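Local coordinates for putative NADPH:quinone oxidoreductase (Ralstonia eutropha, PDB 3IUP), which binds NADPH and probably uses it to reduce quinones or related substrates, at residues T166-A179 with L236-T248. Sequence-based numbering, arbitrary orientation. Where two conformers were deposited one is given.
Sequences TMRLEGHSALVHTA and LVSTGATIAFDAT. With NDP (NADPH dihydro-nicotinamide-adenine-dinucleotide phosphate), chain C; ACT (acetate ion), chain I; ACT (acetate ion), chain H.
Ile243 packs against one face of the His172 imidazole. Ile243 CB sits 3.6 Å from the centroid of the His172 ring, 9° off its normal, a CH-pi contact over the face. Ile243 CG2 lies 3.7 Å from both His172 CB and CG of Met167, a selenomethionine. With CG1 anti to the backbone N (chi1 -173°), CD1 runs on to CG2 of Thr166 and CD2 of His172; a beta-branched residue thus fills both directions at once. The same imidazole is pinned at its edge, where ND1 and OG1 of Thr242 share a nearly straight 2.6 Å hydrogen bond, and a water joins that hydroxyl to Ser173 N and Gly240 O.

Beyond this corner, strands 175-177 and 243-249 run parallel in the middle of the six-stranded Rossmann-type sheet. Val176 N donates to Ile243 O and Val176 O accepts from Phe245 N, while the small Ala244 lets its CB approach Val176 CB to 3.7 Å, and Val176 also touches Met261 of helix 253-266.

At the strand ends, Thr178 OG1 donates to the anti lone pair of Asp246 OD1 (2.7 Å) and accepts from Ala247 N (2.9 Å), both roles of a hydroxyl in use. Asp246 OD1 also takes Thr248 N, forming an Asx turn, and Thr248 OG1, leaving Thr248 CG2 3.5 Å from C2A of the NADPH adenine.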
# COMPACT_ATOMS: atom_id res chain seq x y z
N THR A 166 12.12 -3.45 -10.79
CA THR A 166 10.92 -2.84 -10.34
C THR A 166 11.01 -1.33 -10.26
O THR A 166 10.11 -0.67 -10.69
CB THR A 166 10.49 -3.38 -8.94
OG1 THR A 166 10.31 -4.81 -9.00
CG2 THR A 166 9.19 -2.78 -8.48
N MSE A 167 12.09 -0.80 -9.68
CA MSE A 167 12.36 0.63 -9.67
C MSE A 167 12.17 1.25 -11.07
O MSE A 167 11.42 2.24 -11.27
CB MSE A 167 13.80 0.84 -9.21
CG MSE A 167 14.26 2.26 -9.14
SE MSE A 167 16.21 2.36 -8.91
CE MSE A 167 16.68 2.09 -10.75
N ARG A 168 12.86 0.66 -12.04
CA ARG A 168 12.77 1.11 -13.42
C ARG A 168 11.39 0.95 -14.04
O ARG A 168 10.90 1.86 -14.68
CB ARG A 168 13.79 0.39 -14.26
CG ARG A 168 15.21 0.86 -13.99
CD ARG A 168 16.22 -0.06 -14.55
NE ARG A 168 17.54 0.55 -14.42
CZ ARG A 168 18.67 -0.13 -14.41
NH1 ARG A 168 18.68 -1.45 -14.57
NH2 ARG A 168 19.81 0.52 -14.27
N LEU A 169 10.79 -0.22 -13.86
CA LEU A 169 9.44 -0.46 -14.37
C LEU A 169 8.40 0.50 -13.84
O LEU A 169 7.46 0.85 -14.55
CB LEU A 169 8.98 -1.90 -14.11
CG LEU A 169 9.68 -2.94 -14.98
CD1 LEU A 169 9.54 -4.32 -14.36
CD2 LEU A 169 9.11 -2.90 -16.43
N GLU A 170 8.54 0.92 -12.60
CA GLU A 170 7.50 1.75 -11.99
C GLU A 170 7.89 3.24 -12.02
O GLU A 170 7.25 4.08 -11.42
CB GLU A 170 7.20 1.24 -10.58
CG GLU A 170 6.71 -0.19 -10.66
CD GLU A 170 6.28 -0.79 -9.31
OE1 GLU A 170 6.31 -0.09 -8.28
OE2 GLU A 170 5.90 -1.99 -9.33
N GLY A 171 8.94 3.56 -12.74
CA GLY A 171 9.23 4.93 -13.12
C GLY A 171 10.06 5.72 -12.12
O GLY A 171 10.03 6.94 -12.13
N HIS A 172 10.81 5.03 -11.29
CA HIS A 172 11.64 5.64 -10.24
C HIS A 172 13.09 5.64 -10.75
O HIS A 172 13.48 4.80 -11.56
CB HIS A 172 11.55 4.76 -8.97
CG HIS A 172 10.16 4.61 -8.44
ND1 HIS A 172 9.56 5.55 -7.63
CD2 HIS A 172 9.26 3.60 -8.59
CE1 HIS A 172 8.32 5.15 -7.34
NE2 HIS A 172 8.12 3.96 -7.90
N SER A 173 13.92 6.51 -10.20
CA SER A 173 15.30 6.60 -10.66
C SER A 173 16.31 6.16 -9.59
O SER A 173 17.50 5.92 -9.91
CB SER A 173 15.59 8.03 -11.09
OG SER A 173 15.27 8.88 -10.01
N ALA A 174 15.87 6.04 -8.34
CA ALA A 174 16.76 5.59 -7.27
C ALA A 174 15.93 4.89 -6.21
O ALA A 174 14.70 4.99 -6.20
CB ALA A 174 17.51 6.78 -6.65
N LEU A 175 16.59 4.16 -5.32
CA LEU A 175 15.88 3.37 -4.36
C LEU A 175 16.47 3.36 -2.94
O LEU A 175 17.60 3.75 -2.69
CB LEU A 175 15.68 1.92 -4.89
CG LEU A 175 16.86 1.01 -4.80
CD1 LEU A 175 16.52 -0.44 -5.28
CD2 LEU A 175 18.02 1.54 -5.57
N VAL A 176 15.63 2.94 -2.03
CA VAL A 176 15.93 2.71 -0.63
C VAL A 176 15.80 1.22 -0.31
O VAL A 176 14.84 0.54 -0.76
CB VAL A 176 14.97 3.48 0.20
CG1 VAL A 176 15.28 3.33 1.79
CG2 VAL A 176 14.94 4.98 -0.25
N HIS A 177 16.70 0.72 0.55
CA HIS A 177 16.65 -0.67 0.97
C HIS A 177 16.94 -0.76 2.47
O HIS A 177 17.90 -0.18 2.94
CB HIS A 177 17.61 -1.52 0.16
CG HIS A 177 17.55 -2.97 0.49
ND1 HIS A 177 18.66 -3.70 0.84
CD2 HIS A 177 16.49 -3.81 0.62
CE1 HIS A 177 18.29 -4.94 1.12
NE2 HIS A 177 16.98 -5.03 1.02
N THR A 178 16.10 -1.47 3.20
CA THR A 178 16.25 -1.64 4.65
C THR A 178 16.88 -3.01 4.99
O THR A 178 17.02 -3.89 4.15
CB THR A 178 14.96 -1.44 5.42
OG1 THR A 178 14.10 -2.60 5.25
CG2 THR A 178 14.22 -0.16 4.96
N ALA A 179 17.23 -3.16 6.27
CA ALA A 179 18.03 -4.29 6.75
C ALA A 179 19.19 -4.52 5.78
O ALA A 179 19.52 -5.65 5.44
CB ALA A 179 17.15 -5.53 6.94
N LEU A 236 17.66 11.18 1.00
CA LEU A 236 16.59 11.22 -0.02
C LEU A 236 16.66 12.46 -0.92
O LEU A 236 16.45 12.38 -2.11
CB LEU A 236 15.22 11.01 0.62
CG LEU A 236 15.06 9.62 1.22
CD1 LEU A 236 13.84 9.58 2.13
CD2 LEU A 236 15.00 8.55 0.09
N VAL A 237 17.04 13.61 -0.36
CA VAL A 237 17.33 14.76 -1.22
C VAL A 237 18.47 14.47 -2.17
O VAL A 237 18.37 14.72 -3.37
CB VAL A 237 17.61 16.03 -0.38
CG1 VAL A 237 18.09 17.16 -1.28
CG2 VAL A 237 16.36 16.38 0.39
N SER A 238 19.55 13.88 -1.66
CA SER A 238 20.70 13.55 -2.48
C SER A 238 20.37 12.58 -3.61
O SER A 238 20.78 12.81 -4.76
CB SER A 238 21.81 12.96 -1.62
OG SER A 238 22.30 13.95 -0.74
N THR A 239 19.66 11.50 -3.28
CA THR A 239 19.45 10.42 -4.24
C THR A 239 18.22 10.58 -5.15
O THR A 239 18.18 10.04 -6.24
CB THR A 239 19.31 9.09 -3.53
OG1 THR A 239 18.24 9.18 -2.59
CG2 THR A 239 20.62 8.67 -2.77
N GLY A 240 17.23 11.31 -4.69
CA GLY A 240 15.95 11.41 -5.38
C GLY A 240 15.14 10.10 -5.32
O GLY A 240 14.22 9.93 -6.13
N ALA A 241 15.47 9.20 -4.39
CA ALA A 241 14.80 7.91 -4.30
C ALA A 241 13.32 8.03 -3.88
O ALA A 241 12.96 8.72 -2.92
CB ALA A 241 15.54 6.94 -3.37
N THR A 242 12.47 7.32 -4.62
CA THR A 242 11.02 7.33 -4.39
C THR A 242 10.39 5.93 -4.32
O THR A 242 9.16 5.80 -4.22
CB THR A 242 10.30 8.22 -5.41
OG1 THR A 242 10.58 7.81 -6.75
CG2 THR A 242 10.74 9.70 -5.27
N ILE A 243 11.22 4.90 -4.36
CA ILE A 243 10.80 3.52 -4.08
C ILE A 243 11.70 2.90 -3.03
O ILE A 243 12.92 3.14 -3.03
CB ILE A 243 10.76 2.67 -5.40
CG1 ILE A 243 10.17 1.27 -5.15
CG2 ILE A 243 12.13 2.54 -6.10
CD1 ILE A 243 9.85 0.50 -6.48
N ALA A 244 11.10 2.17 -2.11
CA ALA A 244 11.82 1.49 -1.06
C ALA A 244 11.43 0.04 -1.03
O ALA A 244 10.23 -0.30 -1.19
CB ALA A 244 11.51 2.13 0.37
N PHE A 245 12.41 -0.79 -0.68
CA PHE A 245 12.16 -2.17 -0.33
C PHE A 245 12.50 -2.39 1.12
O PHE A 245 13.67 -2.21 1.52
CB PHE A 245 12.95 -3.09 -1.22
CG PHE A 245 12.48 -3.07 -2.63
CD1 PHE A 245 12.89 -2.10 -3.48
CD2 PHE A 245 11.56 -4.04 -3.07
CE1 PHE A 245 12.39 -2.07 -4.81
CE2 PHE A 245 11.07 -4.01 -4.32
CZ PHE A 245 11.48 -3.05 -5.19
N ASP A 246 11.47 -2.71 1.90
CA ASP A 246 11.58 -2.89 3.33
C ASP A 246 11.50 -4.37 3.73
O ASP A 246 10.48 -5.02 3.54
CB ASP A 246 10.53 -2.10 4.02
CG ASP A 246 10.51 -2.33 5.53
OD1 ASP A 246 11.61 -2.40 6.14
OD2 ASP A 246 9.42 -2.41 6.08
N ALA A 247 12.57 -4.86 4.35
CA ALA A 247 12.63 -6.24 4.79
C ALA A 247 12.01 -6.42 6.15
O ALA A 247 11.75 -7.56 6.57
CB ALA A 247 14.11 -6.71 4.84
N THR A 248 11.76 -5.30 6.86
CA THR A 248 11.28 -5.39 8.23
C THR A 248 9.79 -5.67 8.30
O THR A 248 9.35 -6.60 9.00
CB THR A 248 11.70 -4.18 9.05
OG1 THR A 248 11.04 -2.98 8.62
CG2 THR A 248 13.25 -4.03 8.97
PA NDP C . 20.35 -12.26 6.13
O1A NDP C . 21.60 -12.29 5.40
O2A NDP C . 20.05 -13.34 7.10
O5B NDP C . 20.37 -10.80 6.92
C5B NDP C . 19.18 -10.46 7.65
C4B NDP C . 19.31 -9.05 8.12
O4B NDP C . 18.12 -8.77 8.79
C3B NDP C . 20.48 -8.83 9.10
O3B NDP C . 21.29 -7.71 8.81
C2B NDP C . 19.77 -8.58 10.45
O2B NDP C . 20.44 -7.64 11.29
C1B NDP C . 18.44 -8.02 9.97
N9A NDP C . 17.34 -8.23 10.93
C8A NDP C . 17.01 -9.44 11.50
N7A NDP C . 15.91 -9.27 12.26
C5A NDP C . 15.51 -7.94 12.17
C6A NDP C . 14.46 -7.19 12.73
N6A NDP C . 13.59 -7.68 13.62
N1A NDP C . 14.35 -5.85 12.41
C2A NDP C . 15.26 -5.24 11.59
N3A NDP C . 16.28 -5.98 11.05
C4A NDP C . 16.41 -7.30 11.33
O3 NDP C . 19.02 -12.19 5.20
PN NDP C . 18.96 -12.36 3.65
O1N NDP C . 19.85 -11.49 2.92
O2N NDP C . 18.99 -13.81 3.26
O5D NDP C . 17.43 -11.85 3.39
C5D NDP C . 17.14 -10.45 3.51
C4D NDP C . 15.63 -10.23 3.49
O4D NDP C . 15.21 -10.38 2.12
C3D NDP C . 14.80 -11.21 4.35
O3D NDP C . 13.71 -10.55 4.97
C2D NDP C . 14.27 -12.17 3.30
O2D NDP C . 13.10 -12.88 3.66
C1D NDP C . 14.02 -11.18 2.16
N1N NDP C . 13.80 -11.82 0.85
C2N NDP C . 12.55 -11.71 0.33
C3N NDP C . 12.22 -12.28 -0.87
C7N NDP C . 10.86 -12.03 -1.50
O7N NDP C . 10.58 -12.75 -2.65
N7N NDP C . 9.94 -11.19 -1.00
C4N NDP C . 13.29 -12.80 -1.75
C5N NDP C . 14.65 -12.86 -1.09
C6N NDP C . 14.85 -12.36 0.19
P2B NDP C . 20.72 -7.97 12.88
O1X NDP C . 22.15 -8.51 12.96
O2X NDP C . 19.72 -8.97 13.45
O3X NDP C . 20.58 -6.60 13.56
C ACT I . 22.17 -1.93 -15.54
O ACT I . 21.61 -1.94 -14.41
OXT ACT I . 22.25 -0.80 -16.10
CH3 ACT I . 22.71 -3.18 -16.18
C ACT H . 18.15 -4.66 -13.88
O ACT H . 19.27 -4.77 -14.51
OXT ACT H . 17.40 -3.63 -14.05
CH3 ACT H . 17.67 -5.75 -12.98
O HOH W 1 13.22 7.78 -7.67
O HOH W 2 17.39 10.08 -8.72